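PDB 2EH3: transcriptional regulator from Aquifex aeolicus, which probably binds DNA through an N-terminal helix-turn-helix domain and regulates transcription as a dimeric member of the TetR/AcrR family, with magnesium ions bound to its C-terminal domain. Local coordinates for residues E5-V10 with E26-R31; F41-K46 with I50-E55; V83-K88 with H148-E153; D97-E102 with I107-I112. All coordinates share one frame; numbering follows the deposited sequence.

Contact 1 of 4, residues E5-V10 with E26-R31; sequences ERILEV and EEIVKR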
# COMPACT_ATOMS: atom_id res chain seq x y z
N GLU A 5 5.38 -24.09 16.66
CA GLU A 5 5.95 -22.76 16.85
C GLU A 5 7.27 -22.64 16.11
O GLU A 5 7.55 -21.62 15.49
CB GLU A 5 6.18 -22.48 18.33
CG GLU A 5 4.93 -22.13 19.13
CD GLU A 5 3.91 -23.24 19.12
OE1 GLU A 5 4.27 -24.41 19.40
OE2 GLU A 5 2.73 -22.92 18.83
N ARG A 6 8.09 -23.68 16.16
CA ARG A 6 9.38 -23.59 15.48
C ARG A 6 9.20 -23.48 13.96
O ARG A 6 9.90 -22.70 13.30
CB ARG A 6 10.25 -24.81 15.82
CG ARG A 6 10.77 -24.77 17.24
CD ARG A 6 12.19 -25.33 17.33
NE ARG A 6 12.23 -26.78 17.19
CZ ARG A 6 12.46 -27.44 16.06
NH1 ARG A 6 12.68 -26.80 14.92
NH2 ARG A 6 12.49 -28.77 16.09
N ILE A 7 8.27 -24.26 13.42
CA ILE A 7 8.01 -24.20 11.98
C ILE A 7 7.52 -22.79 11.64
O ILE A 7 7.96 -22.21 10.65
CB ILE A 7 6.93 -25.22 11.60
CG1 ILE A 7 7.48 -26.63 11.77
CG2 ILE A 7 6.46 -25.00 10.16
CD1 ILE A 7 6.43 -27.73 11.69
N LEU A 8 6.61 -22.24 12.43
CA LEU A 8 6.12 -20.89 12.15
C LEU A 8 7.25 -19.87 12.15
O LEU A 8 7.27 -18.97 11.30
CB LEU A 8 5.05 -20.51 13.18
CG LEU A 8 3.72 -21.20 12.90
CD1 LEU A 8 2.82 -21.11 14.14
CD2 LEU A 8 3.06 -20.54 11.71
N GLU A 9 8.19 -19.99 13.09
CA GLU A 9 9.29 -19.03 13.17
C GLU A 9 10.22 -19.11 11.98
O GLU A 9 10.59 -18.08 11.40
CB GLU A 9 10.06 -19.20 14.49
CG GLU A 9 9.23 -18.79 15.72
CD GLU A 9 8.68 -17.37 15.60
OE1 GLU A 9 9.49 -16.43 15.42
OE2 GLU A 9 7.44 -17.20 15.66
N VAL A 10 10.57 -20.34 11.59
CA VAL A 10 11.44 -20.55 10.45
C VAL A 10 10.77 -20.05 9.17
O VAL A 10 11.42 -19.44 8.32
CB VAL A 10 11.80 -22.05 10.31
CG1 VAL A 10 12.44 -22.34 8.96
CG2 VAL A 10 12.78 -22.45 11.43
N GLU A 26 10.33 -28.00 1.54
CA GLU A 26 11.61 -28.66 1.76
C GLU A 26 12.64 -27.73 2.43
O GLU A 26 13.35 -28.15 3.33
CB GLU A 26 12.18 -29.20 0.46
CG GLU A 26 13.53 -29.87 0.67
CD GLU A 26 13.51 -30.85 1.84
OE1 GLU A 26 12.76 -31.85 1.77
OE2 GLU A 26 14.26 -30.61 2.83
N GLU A 27 12.74 -26.48 1.98
CA GLU A 27 13.69 -25.54 2.57
C GLU A 27 13.34 -25.22 4.03
O GLU A 27 14.22 -25.06 4.88
CB GLU A 27 13.74 -24.24 1.76
CG GLU A 27 14.25 -24.45 0.34
CD GLU A 27 14.15 -23.20 -0.52
OE1 GLU A 27 13.15 -22.46 -0.41
OE2 GLU A 27 15.07 -22.97 -1.33
N ILE A 28 12.05 -25.12 4.31
CA ILE A 28 11.58 -24.84 5.66
C ILE A 28 11.97 -25.97 6.61
O ILE A 28 12.54 -25.72 7.68
CB ILE A 28 10.06 -24.65 5.67
CG1 ILE A 28 9.71 -23.32 4.98
CG2 ILE A 28 9.51 -24.64 7.11
CD1 ILE A 28 8.22 -23.20 4.63
N VAL A 29 11.64 -27.22 6.24
CA VAL A 29 11.95 -28.31 7.15
C VAL A 29 13.45 -28.54 7.29
O VAL A 29 13.92 -28.92 8.37
CB VAL A 29 11.20 -29.65 6.83
CG1 VAL A 29 9.67 -29.43 6.91
CG2 VAL A 29 11.61 -30.21 5.48
N LYS A 30 14.21 -28.29 6.22
CA LYS A 30 15.66 -28.41 6.29
C LYS A 30 16.20 -27.41 7.32
O LYS A 30 16.99 -27.76 8.19
CB LYS A 30 16.29 -28.10 4.93
CG LYS A 30 17.80 -28.39 4.84
CD LYS A 30 18.37 -27.97 3.47
CE LYS A 30 18.46 -26.43 3.33
NZ LYS A 30 17.98 -25.84 2.03
N ARG A 31 15.78 -26.15 7.21
CA ARG A 31 16.25 -25.12 8.13
C ARG A 31 15.83 -25.41 9.57
O ARG A 31 16.57 -25.13 10.52
CB ARG A 31 15.70 -23.76 7.67
CG ARG A 31 15.99 -22.61 8.62
CD ARG A 31 17.47 -22.27 8.69
NE ARG A 31 17.99 -21.70 7.44
CZ ARG A 31 17.87 -20.43 7.07
NH1 ARG A 31 17.23 -19.57 7.86
NH2 ARG A 31 18.39 -20.00 5.92
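Ile28 is the first residue of 26-31 to meet 5-10, and it does so with its branch methyl and its carbonyl. CG2 of Ile28, anti to the backbone N, lies 4.2 Å from CG1 of Val10 and 4.3 Å from CG2 of Ile7, so two side chains one helical turn apart on 5-10 share a single methyl. The carbonyl takes part as well: CG1 of Val10 rests 3.6 Å from O of Ile28, and the CA atoms of Val10 and Ile28 are 6.4 Å apart. Ile28 also reaches Leu49 of helix 46-67. The two short helical segments run at 117° to each other, with axes 9.5 Å apart at closest approach. This is the packing of helix 3-18 against helix 25-32, the first helix of the predicted helix-turn-helix, in the three-helix DNA-binding domain of TetR-family regulators. Val29 turns its CB away from 5-10 and packs on Phe39 of helix 36-42, the second helix of that motif. Further along, Arg31 closes the exposed margin with the aliphatic base of its side chain. Its CG, placed anti to the backbone N (chi1 174°), sits 3.6 Å from CG1 of Val10, and its CB is 3.8 Å from the same methyl; beyond CG the chain bends at both chi2 and chi3.

Contact 2 of 4, residues F41-K46 with I50-E55; sequences FHFKSK and ITEIIE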
# COMPACT_ATOMS: atom_id res chain seq x y z
N PHE A 41 2.13 -32.92 9.90
CA PHE A 41 1.32 -33.24 11.06
C PHE A 41 0.65 -31.94 11.53
O PHE A 41 -0.52 -31.95 11.94
CB PHE A 41 2.18 -33.82 12.20
CG PHE A 41 1.43 -34.02 13.49
CD1 PHE A 41 0.65 -35.17 13.69
CD2 PHE A 41 1.52 -33.09 14.51
CE1 PHE A 41 -0.02 -35.38 14.90
CE2 PHE A 41 0.86 -33.28 15.72
CZ PHE A 41 0.09 -34.43 15.92
N HIS A 42 1.37 -30.83 11.43
CA HIS A 42 0.85 -29.52 11.85
C HIS A 42 0.20 -28.66 10.77
O HIS A 42 -0.66 -27.83 11.09
CB HIS A 42 1.96 -28.69 12.50
CG HIS A 42 2.50 -29.29 13.75
ND1 HIS A 42 1.78 -29.33 14.93
CD2 HIS A 42 3.68 -29.90 14.01
CE1 HIS A 42 2.49 -29.95 15.85
NE2 HIS A 42 3.65 -30.30 15.32
N PHE A 43 0.60 -28.85 9.52
CA PHE A 43 0.07 -28.05 8.40
C PHE A 43 -0.20 -28.95 7.19
O PHE A 43 0.68 -29.66 6.75
CB PHE A 43 1.10 -26.98 8.01
CG PHE A 43 1.43 -26.02 9.13
CD1 PHE A 43 0.53 -24.99 9.48
CD2 PHE A 43 2.62 -26.14 9.87
CE1 PHE A 43 0.82 -24.12 10.54
CE2 PHE A 43 2.92 -25.27 10.93
CZ PHE A 43 2.01 -24.26 11.27
N LYS A 44 -1.40 -28.89 6.63
CA LYS A 44 -1.66 -29.75 5.50
C LYS A 44 -1.05 -29.23 4.20
O LYS A 44 -0.84 -30.00 3.25
CB LYS A 44 -3.16 -30.00 5.37
CG LYS A 44 -3.71 -30.79 6.57
CD LYS A 44 -2.96 -32.13 6.73
CE LYS A 44 -3.21 -32.79 8.08
NZ LYS A 44 -2.30 -32.27 9.15
N SER A 45 -0.70 -27.95 4.19
CA SER A 45 -0.14 -27.33 3.00
C SER A 45 0.60 -26.04 3.31
O SER A 45 0.49 -25.48 4.40
CB SER A 45 -1.26 -26.99 2.03
OG SER A 45 -2.12 -26.04 2.65
N LYS A 46 1.36 -25.57 2.32
CA LYS A 46 2.09 -24.32 2.43
C LYS A 46 1.03 -23.21 2.62
O LYS A 46 1.26 -22.23 3.34
CB LYS A 46 2.88 -24.10 1.14
CG LYS A 46 4.16 -23.38 1.31
CD LYS A 46 4.94 -23.38 -0.00
CE LYS A 46 5.01 -21.98 -0.56
NZ LYS A 46 5.84 -21.89 -1.80
N ILE A 50 0.98 -20.20 5.64
CA ILE A 50 1.02 -18.74 5.61
C ILE A 50 -0.27 -18.17 6.19
O ILE A 50 -0.24 -17.13 6.85
CB ILE A 50 1.28 -18.19 4.17
CG1 ILE A 50 1.53 -16.67 4.23
CG2 ILE A 50 0.16 -18.57 3.27
CD1 ILE A 50 2.17 -16.12 2.94
N THR A 51 -1.38 -18.86 6.00
CA THR A 51 -2.64 -18.38 6.53
C THR A 51 -2.54 -18.33 8.06
O THR A 51 -2.97 -17.35 8.67
CB THR A 51 -3.81 -19.28 6.07
OG1 THR A 51 -3.89 -19.26 4.64
CG2 THR A 51 -5.15 -18.77 6.61
N GLU A 52 -1.93 -19.34 8.67
CA GLU A 52 -1.78 -19.36 10.13
C GLU A 52 -0.86 -18.25 10.64
O GLU A 52 -1.10 -17.70 11.71
CB GLU A 52 -1.26 -20.73 10.58
CG GLU A 52 -1.04 -20.86 12.11
CD GLU A 52 -2.32 -20.85 12.93
OE1 GLU A 52 -3.40 -20.96 12.33
OE2 GLU A 52 -2.23 -20.75 14.18
N ILE A 53 0.19 -17.95 9.89
CA ILE A 53 1.13 -16.89 10.25
C ILE A 53 0.35 -15.58 10.35
O ILE A 53 0.50 -14.82 11.32
CB ILE A 53 2.25 -16.73 9.17
CG1 ILE A 53 3.22 -17.91 9.26
CG2 ILE A 53 3.00 -15.41 9.36
CD1 ILE A 53 4.30 -17.86 8.20
N ILE A 54 -0.47 -15.31 9.34
CA ILE A 54 -1.26 -14.10 9.33
C ILE A 54 -2.29 -14.12 10.45
O ILE A 54 -2.44 -13.12 11.18
CB ILE A 54 -1.96 -13.92 7.96
CG1 ILE A 54 -0.89 -13.83 6.86
CG2 ILE A 54 -2.88 -12.68 7.97
CD1 ILE A 54 0.09 -12.65 6.99
N GLU A 55 -2.97 -15.25 10.60
CA GLU A 55 -4.00 -15.39 11.62
C GLU A 55 -3.46 -15.12 13.03
O GLU A 55 -4.13 -14.48 13.86
CB GLU A 55 -4.62 -16.78 11.56
CG GLU A 55 -5.95 -16.92 12.26
CD GLU A 55 -7.08 -16.22 11.51
OE1 GLU A 55 -6.86 -15.77 10.37
OE2 GLU A 55 -8.19 -16.13 12.08
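Phe43 and Glu52 meet carbon to carbon, and Lys46 and Ile50 are joined by a backbone bond, across the turn that leads from helix 36-42 into helix 46-67. Phe43, the first residue to leave helical geometry after helix 36-42, brings the edge of its ring to Glu52: CE1 of Phe43 lies 4.0 Å from CB and 4.1 Å from CG of Glu52, with CB near the ring plane. The Glu52 chain leaves CB anti to the backbone N (chi1 179°) and then bends at chi2, so its methylene base lies at the phenyl edge while its carboxylate turns off to a salt bridge with Arg56. Ring and carboxylate planes stand 50° apart. The second link is the helical bond from N of Ile50 to O of Lys46, 3.1 Å long with an N-H...O angle of 161°; CG2 of Ile50 also lies 3.8 Å from that oxygen. Ser45 is the N-cap of the new helix, its OG accepting from N of Glu48, and NZ of Lys46 bonds the carbonyls of Thr23 and Tyr20. Phe43 also packs on Ile7, placing its ring in the core of the TetR-type DNA-binding domain, where the predicted helix-turn-helix gives way to the helix leading toward the C-terminal domain.

Contact 3 of 4, residues V83-K88 with H148-E153; sequences VLYREK and HYVIKE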
# COMPACT_ATOMS: atom_id res chain seq x y z
N VAL A 83 3.10 -2.92 18.22
CA VAL A 83 2.89 -4.32 17.83
C VAL A 83 3.25 -4.50 16.36
O VAL A 83 3.95 -5.45 16.03
CB VAL A 83 1.44 -4.76 18.08
CG1 VAL A 83 1.15 -6.11 17.38
CG2 VAL A 83 1.21 -4.86 19.59
N LEU A 84 2.79 -3.61 15.48
CA LEU A 84 3.15 -3.77 14.07
C LEU A 84 4.67 -3.77 13.89
O LEU A 84 5.21 -4.53 13.08
CB LEU A 84 2.53 -2.68 13.23
CG LEU A 84 1.00 -2.66 13.16
CD1 LEU A 84 0.53 -1.42 12.41
CD2 LEU A 84 0.51 -3.93 12.48
N TYR A 85 5.37 -2.91 14.65
CA TYR A 85 6.82 -2.81 14.53
C TYR A 85 7.48 -4.11 15.00
O TYR A 85 8.39 -4.61 14.35
CB TYR A 85 7.36 -1.61 15.34
CG TYR A 85 8.79 -1.26 15.01
CD1 TYR A 85 9.09 -0.37 13.96
CD2 TYR A 85 9.84 -1.86 15.69
CE1 TYR A 85 10.44 -0.08 13.61
CE2 TYR A 85 11.19 -1.59 15.35
CZ TYR A 85 11.46 -0.70 14.31
OH TYR A 85 12.77 -0.43 13.98
N ARG A 86 7.03 -4.65 16.14
CA ARG A 86 7.57 -5.92 16.64
C ARG A 86 7.31 -7.04 15.61
O ARG A 86 8.14 -7.93 15.43
CB ARG A 86 6.89 -6.33 17.96
CG ARG A 86 7.18 -5.44 19.16
CD ARG A 86 6.94 -6.20 20.47
NE ARG A 86 5.64 -6.86 20.55
CZ ARG A 86 4.50 -6.26 20.92
NH1 ARG A 86 4.50 -4.98 21.26
NH2 ARG A 86 3.38 -6.96 20.97
N GLU A 87 6.15 -6.97 14.97
CA GLU A 87 5.74 -7.95 13.95
C GLU A 87 6.11 -7.48 12.54
O GLU A 87 5.50 -7.93 11.58
CB GLU A 87 4.21 -8.17 13.99
CG GLU A 87 3.65 -8.60 15.35
CD GLU A 87 3.92 -10.07 15.66
OE1 GLU A 87 3.61 -10.91 14.78
OE2 GLU A 87 4.42 -10.36 16.76
N LYS A 88 7.14 -6.65 12.38
CA LYS A 88 7.44 -6.12 11.05
C LYS A 88 7.74 -7.14 9.96
O LYS A 88 7.47 -6.88 8.79
CB LYS A 88 8.54 -5.04 11.12
CG LYS A 88 9.83 -5.48 11.75
CD LYS A 88 10.68 -4.23 12.01
CE LYS A 88 11.82 -4.56 12.96
NZ LYS A 88 11.32 -5.14 14.24
N HIS A 148 6.70 3.66 4.41
CA HIS A 148 7.88 4.45 4.17
C HIS A 148 8.99 4.33 5.17
O HIS A 148 10.15 4.46 4.80
CB HIS A 148 7.48 5.89 3.99
CG HIS A 148 6.72 6.08 2.72
ND1 HIS A 148 7.33 6.43 1.54
CD2 HIS A 148 5.44 5.75 2.40
CE1 HIS A 148 6.48 6.29 0.55
NE2 HIS A 148 5.32 5.88 1.04
N TYR A 149 8.65 4.04 6.42
CA TYR A 149 9.69 4.01 7.44
C TYR A 149 9.94 2.65 8.07
O TYR A 149 10.68 2.55 9.05
CB TYR A 149 9.37 5.07 8.49
CG TYR A 149 9.18 6.46 7.90
CD1 TYR A 149 10.19 7.11 7.19
CD2 TYR A 149 7.96 7.12 8.05
CE1 TYR A 149 10.00 8.37 6.63
CE2 TYR A 149 7.74 8.39 7.49
CZ TYR A 149 8.77 9.01 6.78
OH TYR A 149 8.63 10.27 6.24
N VAL A 150 9.28 1.63 7.54
CA VAL A 150 9.54 0.26 7.98
C VAL A 150 9.86 -0.55 6.71
O VAL A 150 10.84 -1.31 6.67
CB VAL A 150 8.33 -0.37 8.71
CG1 VAL A 150 8.62 -1.85 9.05
CG2 VAL A 150 8.05 0.41 9.99
N ILE A 151 9.07 -0.37 5.65
CA ILE A 151 9.29 -1.12 4.40
C ILE A 151 10.34 -0.55 3.45
O ILE A 151 11.26 -1.27 3.04
CB ILE A 151 7.98 -1.29 3.58
CG1 ILE A 151 6.94 -2.01 4.44
CG2 ILE A 151 8.27 -2.04 2.27
CD1 ILE A 151 7.39 -3.37 4.95
N LYS A 152 10.19 0.71 3.07
CA LYS A 152 11.14 1.33 2.17
C LYS A 152 12.50 1.34 2.85
O LYS A 152 13.48 0.81 2.32
CB LYS A 152 10.71 2.76 1.84
CG LYS A 152 11.70 3.50 0.97
CD LYS A 152 11.16 4.88 0.63
CE LYS A 152 12.15 5.66 -0.22
NZ LYS A 152 11.79 7.11 -0.29
N GLU A 153 12.54 1.95 4.02
CA GLU A 153 13.76 2.01 4.81
C GLU A 153 13.36 1.62 6.21
O GLU A 153 12.29 2.00 6.67
CB GLU A 153 14.32 3.42 4.81
CG GLU A 153 15.43 3.61 5.81
CD GLU A 153 16.31 4.80 5.50
OE1 GLU A 153 17.23 5.09 6.30
OE2 GLU A 153 16.10 5.45 4.45
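Val150 holds CG1 anti to its backbone N and CG2 anti to its carbonyl carbon (chi1 175°), and this spreads the two methyls toward different residues of 83-88. The contact lies in the all-helical C-terminal domain of the TetR fold, where the end of helix 73-86 and the start of helix 88-99 meet the last, pi-type turn of helix 131-152. CG1 of Val150 sits 3.8 Å from CB of Lys88. The CA atoms of Lys88 and Val150 are 7.4 Å apart. CG2 of Val150 reaches the Tyr85 ring obliquely, 4.2 Å from CD1 of Tyr85, and the two side chains slant across each other. Val150 also packs on Leu160 and Tyr85 on Leu157, so helix 157-171 touches a residue of each segment. The hydroxyl of Tyr85 hydrogen-bonds to the carbonyl of Arg155, tying helix 73-86 to the loop that follows helix 131-152. Within 148-153, His148 and Tyr149 contact the second subunit, with Tyr149 OH hydrogen-bonded to Glu136 of that chain. Lys88 folds back over its own segment: CD lies 4.2 Å above the Tyr85 ring, over its centre, and a bend at chi4 returns the ammonium to the backbone. O of Tyr85 is thereby gripped twice, by N of Lys88 at 3.1 Å and, from the opposite face of the carbonyl plane, by NZ of Lys88 at 3.0 Å.

Contact 4 of 4, residues D97-E102 with I107-I112; sequences DLLCSE and IYFEKI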
# COMPACT_ATOMS: atom_id res chain seq x y z
N ASP A 97 3.56 -10.80 0.01
CA ASP A 97 3.05 -12.13 -0.28
C ASP A 97 1.52 -12.24 -0.34
O ASP A 97 0.99 -13.19 -0.95
CB ASP A 97 3.60 -13.13 0.72
CG ASP A 97 5.10 -13.26 0.62
OD1 ASP A 97 5.60 -13.53 -0.49
OD2 ASP A 97 5.75 -13.08 1.66
N LEU A 98 0.79 -11.30 0.27
CA LEU A 98 -0.66 -11.37 0.20
C LEU A 98 -1.28 -10.29 -0.68
O LEU A 98 -1.94 -10.65 -1.65
CB LEU A 98 -1.29 -11.40 1.61
CG LEU A 98 -1.11 -12.73 2.38
CD1 LEU A 98 0.20 -12.76 3.13
CD2 LEU A 98 -2.28 -12.90 3.37
N LEU A 99 -1.07 -9.01 -0.39
CA LEU A 99 -1.65 -7.98 -1.26
C LEU A 99 -1.16 -8.16 -2.69
O LEU A 99 -1.96 -8.12 -3.64
CB LEU A 99 -1.29 -6.58 -0.76
CG LEU A 99 -1.65 -5.46 -1.76
CD1 LEU A 99 -3.17 -5.46 -1.97
CD2 LEU A 99 -1.18 -4.07 -1.24
N CYS A 100 0.14 -8.39 -2.85
CA CYS A 100 0.74 -8.52 -4.17
C CYS A 100 0.37 -9.78 -4.92
O CYS A 100 0.55 -9.87 -6.14
CB CYS A 100 2.27 -8.40 -4.03
SG CYS A 100 2.80 -6.74 -3.52
N SER A 101 -0.21 -10.74 -4.22
CA SER A 101 -0.60 -12.00 -4.87
C SER A 101 -1.97 -11.89 -5.48
O SER A 101 -2.70 -10.96 -5.18
CB SER A 101 -0.64 -13.11 -3.82
OG SER A 101 -1.86 -13.02 -3.08
N GLU A 102 -2.33 -12.79 -6.39
CA GLU A 102 -3.71 -12.76 -6.84
C GLU A 102 -4.53 -13.67 -5.91
O GLU A 102 -5.63 -13.32 -5.48
CB GLU A 102 -3.84 -13.30 -8.28
CG GLU A 102 -3.24 -12.41 -9.32
CD GLU A 102 -4.02 -11.14 -9.55
OE1 GLU A 102 -5.20 -11.04 -9.11
OE2 GLU A 102 -3.46 -10.23 -10.19
N ILE A 107 -7.40 -12.06 1.48
CA ILE A 107 -7.07 -12.16 2.90
C ILE A 107 -6.53 -10.84 3.40
O ILE A 107 -6.87 -10.38 4.51
CB ILE A 107 -6.02 -13.27 3.14
CG1 ILE A 107 -6.61 -14.60 2.68
CG2 ILE A 107 -5.60 -13.33 4.64
CD1 ILE A 107 -5.60 -15.74 2.61
N TYR A 108 -5.65 -10.22 2.61
CA TYR A 108 -5.07 -8.93 2.95
C TYR A 108 -6.21 -7.99 3.22
O TYR A 108 -6.28 -7.37 4.29
CB TYR A 108 -4.25 -8.39 1.77
CG TYR A 108 -3.73 -6.99 1.97
CD1 TYR A 108 -2.52 -6.75 2.64
CD2 TYR A 108 -4.42 -5.89 1.46
CE1 TYR A 108 -2.02 -5.46 2.78
CE2 TYR A 108 -3.94 -4.60 1.60
CZ TYR A 108 -2.72 -4.38 2.26
OH TYR A 108 -2.24 -3.09 2.35
N PHE A 109 -7.14 -7.88 2.28
CA PHE A 109 -8.25 -6.96 2.52
C PHE A 109 -9.20 -7.36 3.64
O PHE A 109 -9.75 -6.48 4.34
CB PHE A 109 -9.01 -6.70 1.21
CG PHE A 109 -8.26 -5.80 0.27
CD1 PHE A 109 -7.93 -4.50 0.66
CD2 PHE A 109 -7.85 -6.25 -0.99
CE1 PHE A 109 -7.18 -3.65 -0.17
CE2 PHE A 109 -7.09 -5.40 -1.85
CZ PHE A 109 -6.75 -4.11 -1.43
N GLU A 110 -9.37 -8.66 3.87
CA GLU A 110 -10.26 -9.11 4.93
C GLU A 110 -9.73 -8.66 6.29
O GLU A 110 -10.48 -8.13 7.12
CB GLU A 110 -10.40 -10.65 4.90
CG GLU A 110 -11.41 -11.13 3.86
CD GLU A 110 -11.22 -12.59 3.45
OE1 GLU A 110 -10.62 -13.36 4.24
OE2 GLU A 110 -11.67 -12.97 2.34
N LYS A 111 -8.43 -8.82 6.50
CA LYS A 111 -7.81 -8.45 7.76
C LYS A 111 -7.80 -6.97 7.99
O LYS A 111 -7.98 -6.51 9.12
CB LYS A 111 -6.37 -9.00 7.80
CG LYS A 111 -6.31 -10.50 7.81
CD LYS A 111 -7.29 -11.12 8.82
CE LYS A 111 -7.03 -12.61 8.94
NZ LYS A 111 -7.97 -13.32 9.85
N ILE A 112 -7.58 -6.20 6.93
CA ILE A 112 -7.58 -4.75 7.05
C ILE A 112 -8.98 -4.30 7.41
O ILE A 112 -9.15 -3.47 8.31
CB ILE A 112 -7.19 -4.04 5.72
CG1 ILE A 112 -5.75 -4.39 5.34
CG2 ILE A 112 -7.41 -2.51 5.88
CD1 ILE A 112 -4.69 -3.70 6.20
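Leu99 is the bump and the Tyr108 ring the flat wall it presses against. CB of Leu99 stands 3.6 Å from the centroid of that ring and only 10° off its normal, a CH-pi contact over the middle of the face. Because CG of Leu99 is anti to the backbone N (chi1 170°), the rest of the side chain continues along the same face: CD1 lies 3.7 Å from CD2 of Tyr108, and CD2 of Leu99 lies 3.8 Å from CZ of Tyr108. The opposite face is backed, toward its rim, by CG1 of Ile112. CD1 of Leu99 also fits the corner between two rings, 3.9 Å from CZ of Phe109, whose own face is met by the Tyr108 ring. Beside this wedge Leu98 settles between the Ile107 side chain (CD2 to CG2, 3.6 Å) and the base of Tyr108 (CB to CB, 4.2 Å). The hydroxyl of Tyr108 is hydrogen-bonded to NH2 of Arg143; a serine here, lacking the ring and with a hydroxyl too short to reach, would probably leave a gap beside Leu99 and Arg143 without that partner. O of Leu98 accepts from both N and OG of Ser101. Leu99 and Phe109 touch the second subunit, and Cys100 is disulfide-bonded to Cys100 of that chain. The buried corner joins helices 88-99 and 105-126 within the C-terminal domain of a TetR-family dimer, beside the subunit interface.

How the contacts relate
Contacts 1 and 2 build one core in the DNA-binding domain, their centres 11 Å apart: Leu8 CG lies 3.9 Å from Phe43 CZ, and Leu8 CD2 is 3.6 Å from Ile53 CG1. Contact 2 passes this core on to contact 4 in the C-terminal domain, about 16 Å away between centres, through Ile50 and Ile54 against Leu98 and through a salt bridge of 2.7 Å between Glu55 OE1 and Lys111 NZ. Contacts 3 and 4 do not touch, yet both reach the second subunit, where His148 and Phe109 pair across the dimer. Contact 3 comes nearest the metal site, with the Tyr85 side chain about 11 Å from a bound magnesium ion.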